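Local coordinates for protein putative mandelate racemase (PDB 2O56) that binds a magnesium ion and, as a member of the enolase superfamily, is probably a hydro-lyase (dehydratase), its substrate being unknown, at residues 148-153 with 157-162; 171-176 with 206-211. All blocks are in the same frame, centred on the assembly; numbering follows the deposited sequence.

Both contacts lie in the C-terminal barrel domain, and contact 1 closes along the chain before contact 2 opens. Residues 148-153 lead into helix 153-165, which carries 157-162; strand 170-173 comes next, and helix 195-212, with 206-211, follows it. The centres are about 8 Å apart and the contacts touch, because helices 153-165 and 195-212 pack side by side: A160 CB lies 3.7 Å from I208 CG2, and P153 O lies 3.4 Å from A207 CB. Contact 1 lies at the start of an outer helix away from the metal, whereas contact 2 packs the neighbouring helix on a barrel strand beside strand 217-221, which carries the magnesium ligand E221.

Contact 1: residues 148-153 with 157-162; sequences DMLTEP and AQAALT
The start of helix 153-165, an outer helix of the barrel domain, is where L150 of the incoming loop lies against A159 of the helix that this loop leads into. P153 occupies the first turn, just after E152 at the N-cap position. Its carbonyl O accepts from A157 N at 3.0 Å, the i to i+4 bond of the opening turn. A157 CB also lies 3.7 Å from P153 O. From the loop, L150 points its side chain at the helix. With CG anti to the carbonyl carbon (chi1 -51°) and the chain extended beyond it, the CD1 branch reaches A159 CB at 3.8 Å, a single methyl-to-methyl touch between two buried residues. The backbone O of L150 accepts from Y156 OH, a second tie between loop and helix. Before the first turn, T151 OG1 donates to E152 OE2 at 2.8 Å, meeting the anti side of the carboxylate and tying these two neighbouring side chains to each other at the N-cap end. Farther along, Q158 O takes two donors, T162 N and T162 OG1; the hydroxyl, 3.1 Å away, approaches from above the carbonyl plane. On the flank toward helix 195-212, A157 rests on A211. The backbone bond from A157 to P153 thus belongs to the helix itself, while the loop meets the helix through a single apolar pair, L150 with A159, and the bond between L150 O and Y156 OH is the polar link beside it.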
# COMPACT_ATOMS: atom_id res chain seq x y z
N ASP A 148 29.57 5.45 40.14
CA ASP A 148 28.37 6.21 40.44
C ASP A 148 27.12 5.50 39.94
O ASP A 148 27.10 4.95 38.85
CB ASP A 148 28.47 7.60 39.83
CG ASP A 148 29.45 8.49 40.56
OD1 ASP A 148 30.13 7.99 41.49
OD2 ASP A 148 29.55 9.68 40.21
N MET A 149 26.08 5.50 40.77
CA MET A 149 24.74 5.13 40.35
C MET A 149 23.81 6.29 40.65
O MET A 149 23.14 6.29 41.68
CB MET A 149 24.26 3.87 41.08
CG MET A 149 25.11 2.62 40.87
SD MET A 149 25.04 1.97 39.19
CE MET A 149 23.69 0.81 39.32
N LEU A 150 23.78 7.28 39.77
CA LEU A 150 23.15 8.58 40.06
C LEU A 150 21.64 8.46 40.12
O LEU A 150 21.04 7.73 39.32
CB LEU A 150 23.56 9.64 39.01
CG LEU A 150 25.04 9.83 38.69
CD1 LEU A 150 25.21 10.93 37.68
CD2 LEU A 150 25.85 10.15 39.93
N THR A 151 21.02 9.15 41.08
CA THR A 151 19.56 9.05 41.27
C THR A 151 18.82 10.37 41.18
O THR A 151 17.69 10.41 40.70
CB THR A 151 19.16 8.32 42.59
OG1 THR A 151 19.61 9.07 43.72
CG2 THR A 151 19.73 6.93 42.64
N GLU A 152 19.46 11.45 41.63
CA GLU A 152 18.77 12.73 41.80
C GLU A 152 19.02 13.63 40.60
O GLU A 152 20.14 13.67 40.07
CB GLU A 152 19.28 13.45 43.06
CG GLU A 152 19.30 12.59 44.32
CD GLU A 152 17.93 12.06 44.68
OE1 GLU A 152 16.99 12.89 44.82
OE2 GLU A 152 17.79 10.82 44.82
N PRO A 153 18.00 14.38 40.16
CA PRO A 153 18.16 15.28 39.01
C PRO A 153 19.42 16.15 39.11
O PRO A 153 20.15 16.29 38.13
CB PRO A 153 16.91 16.16 39.10
CG PRO A 153 15.88 15.22 39.68
CD PRO A 153 16.62 14.42 40.70
N ALA A 157 22.53 16.66 36.37
CA ALA A 157 22.99 17.99 35.95
C ALA A 157 24.49 18.18 36.18
O ALA A 157 25.21 18.68 35.31
CB ALA A 157 22.22 19.05 36.69
N GLN A 158 24.94 17.77 37.37
CA GLN A 158 26.35 17.87 37.76
C GLN A 158 27.27 17.05 36.86
O GLN A 158 28.28 17.56 36.39
CB GLN A 158 26.55 17.46 39.22
CG GLN A 158 27.90 17.86 39.80
CD GLN A 158 28.34 19.26 39.36
OE1 GLN A 158 27.71 20.26 39.73
NE2 GLN A 158 29.41 19.32 38.58
N ALA A 159 26.92 15.78 36.62
CA ALA A 159 27.75 14.92 35.77
C ALA A 159 27.85 15.49 34.35
O ALA A 159 28.91 15.40 33.71
CB ALA A 159 27.22 13.49 35.76
N ALA A 160 26.75 16.08 33.88
CA ALA A 160 26.68 16.72 32.57
C ALA A 160 27.58 17.93 32.51
O ALA A 160 28.28 18.16 31.51
CB ALA A 160 25.25 17.13 32.26
N LEU A 161 27.56 18.72 33.58
CA LEU A 161 28.41 19.91 33.71
C LEU A 161 29.90 19.56 33.79
O LEU A 161 30.74 20.29 33.24
CB LEU A 161 27.99 20.74 34.93
CG LEU A 161 26.79 21.66 34.73
CD1 LEU A 161 26.32 22.29 36.05
CD2 LEU A 161 27.08 22.74 33.70
N THR A 162 30.21 18.47 34.48
CA THR A 162 31.57 17.93 34.49
C THR A 162 32.07 17.58 33.09
O THR A 162 33.19 17.92 32.72
CB THR A 162 31.67 16.72 35.44
OG1 THR A 162 31.30 17.12 36.77
CG2 THR A 162 33.08 16.13 35.46

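Contact 2: residues 171-176 with 206-211; sequences IKVDTV and AAIRDA
I208 brings two methyl groups to the strand because its CG1 is anti to the carbonyl carbon (chi1 -62°) and its CD1 extends beyond (chi2 168°), while CG2 is anti to the backbone N, beside the carbonyl carbon. I171 and V173 both have chi1 near +60°, which sets I171 CG1 and V173 CG1 between their own backbone N and carbonyl carbon and turns these branches to the helix. The side chains meet tip to tip: I208 CD1 touches V173 CG1 at 3.8 Å, and I208 CG2 touches I171 CD1 at 4.0 Å. One helix residue thus spans two alternate residues on the same face of the strand, and all three are buried. Strand 170-173, helix 195-212 and the parallel strand 217-221 form a right-handed beta-alpha-beta crossover of the superfamily's modified TIM barrel, and I208 faces both strands, touching I218 of the second. K172, between the two apolar residues, points away from the helix, and its NZ forms salt bridges with E247, a magnesium ligand, and E348. The V173 side chain itself lies about 6 Å from that of E221, another ligand of the metal. Past the strand end, D174 OD1 accepts from V176 N at 3.0 Å, closing an Asx turn, and also from A177 N, while D174 OD2 is hydrogen-bonded to H223 ND1.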
# COMPACT_ATOMS: atom_id res chain seq x y z
N ILE A 171 26.17 14.99 25.26
CA ILE A 171 26.10 13.95 26.27
C ILE A 171 24.96 13.00 25.89
O ILE A 171 24.01 13.39 25.21
CB ILE A 171 25.87 14.55 27.70
CG1 ILE A 171 24.52 15.26 27.82
CG2 ILE A 171 27.00 15.54 28.09
CD1 ILE A 171 23.40 14.41 28.42
N LYS A 172 25.09 11.75 26.31
CA LYS A 172 23.96 10.82 26.29
C LYS A 172 23.68 10.22 27.66
O LYS A 172 24.59 9.97 28.45
CB LYS A 172 24.23 9.69 25.30
CG LYS A 172 23.13 8.62 25.27
CD LYS A 172 23.41 7.63 24.16
CE LYS A 172 24.20 6.43 24.64
NZ LYS A 172 24.55 5.59 23.42
N VAL A 173 22.40 9.97 27.93
CA VAL A 173 21.99 9.56 29.25
C VAL A 173 20.69 8.77 29.18
O VAL A 173 19.76 9.15 28.45
CB VAL A 173 21.83 10.80 30.17
CG1 VAL A 173 20.75 11.75 29.63
CG2 VAL A 173 21.57 10.39 31.60
N ASP A 174 20.64 7.67 29.92
CA ASP A 174 19.38 6.97 30.21
C ASP A 174 18.90 7.43 31.58
O ASP A 174 19.42 7.00 32.60
CB ASP A 174 19.63 5.45 30.21
CG ASP A 174 18.36 4.63 30.39
OD1 ASP A 174 17.33 5.14 30.89
OD2 ASP A 174 18.40 3.42 30.03
N THR A 175 17.88 8.30 31.59
CA THR A 175 17.36 8.86 32.83
C THR A 175 16.22 8.05 33.45
O THR A 175 15.72 8.43 34.51
CB THR A 175 16.87 10.28 32.65
OG1 THR A 175 15.80 10.30 31.71
CG2 THR A 175 18.00 11.20 32.21
N VAL A 176 15.80 6.96 32.80
CA VAL A 176 14.61 6.21 33.24
C VAL A 176 14.93 4.94 34.04
O VAL A 176 14.22 4.61 34.99
CB VAL A 176 13.64 5.92 32.05
CG1 VAL A 176 12.51 5.00 32.46
CG2 VAL A 176 13.04 7.21 31.55
N ALA A 206 15.42 17.21 32.40
CA ALA A 206 15.19 18.66 32.34
C ALA A 206 16.23 19.40 33.18
O ALA A 206 16.61 20.53 32.86
CB ALA A 206 13.77 18.99 32.83
N ALA A 207 16.69 18.75 34.26
CA ALA A 207 17.82 19.22 35.07
C ALA A 207 19.10 19.35 34.25
O ALA A 207 19.81 20.35 34.33
CB ALA A 207 18.04 18.26 36.26
N ILE A 208 19.41 18.33 33.45
CA ILE A 208 20.55 18.42 32.53
C ILE A 208 20.41 19.61 31.57
O ILE A 208 21.32 20.44 31.48
CB ILE A 208 20.79 17.11 31.74
CG1 ILE A 208 21.12 15.97 32.71
CG2 ILE A 208 21.91 17.29 30.73
CD1 ILE A 208 21.09 14.59 32.07
N ARG A 209 19.27 19.73 30.89
CA ARG A 209 19.07 20.79 29.90
C ARG A 209 19.19 22.20 30.52
O ARG A 209 19.73 23.13 29.90
CB ARG A 209 17.73 20.62 29.16
CG ARG A 209 17.31 21.79 28.23
CD ARG A 209 18.33 22.10 27.12
NE ARG A 209 18.31 21.09 26.06
CZ ARG A 209 19.37 20.68 25.37
NH1 ARG A 209 20.57 21.18 25.62
NH2 ARG A 209 19.22 19.75 24.42
N ASP A 210 18.67 22.34 31.74
CA ASP A 210 18.76 23.59 32.50
C ASP A 210 20.21 23.93 32.84
O ASP A 210 20.62 25.09 32.76
CB ASP A 210 17.93 23.48 33.78
CG ASP A 210 16.44 23.59 33.51
OD1 ASP A 210 16.07 24.18 32.47
OD2 ASP A 210 15.64 23.10 34.35
N ALA A 211 20.98 22.91 33.21
CA ALA A 211 22.39 23.08 33.55
C ALA A 211 23.26 23.44 32.34
O ALA A 211 24.07 24.36 32.42
CB ALA A 211 22.92 21.84 34.25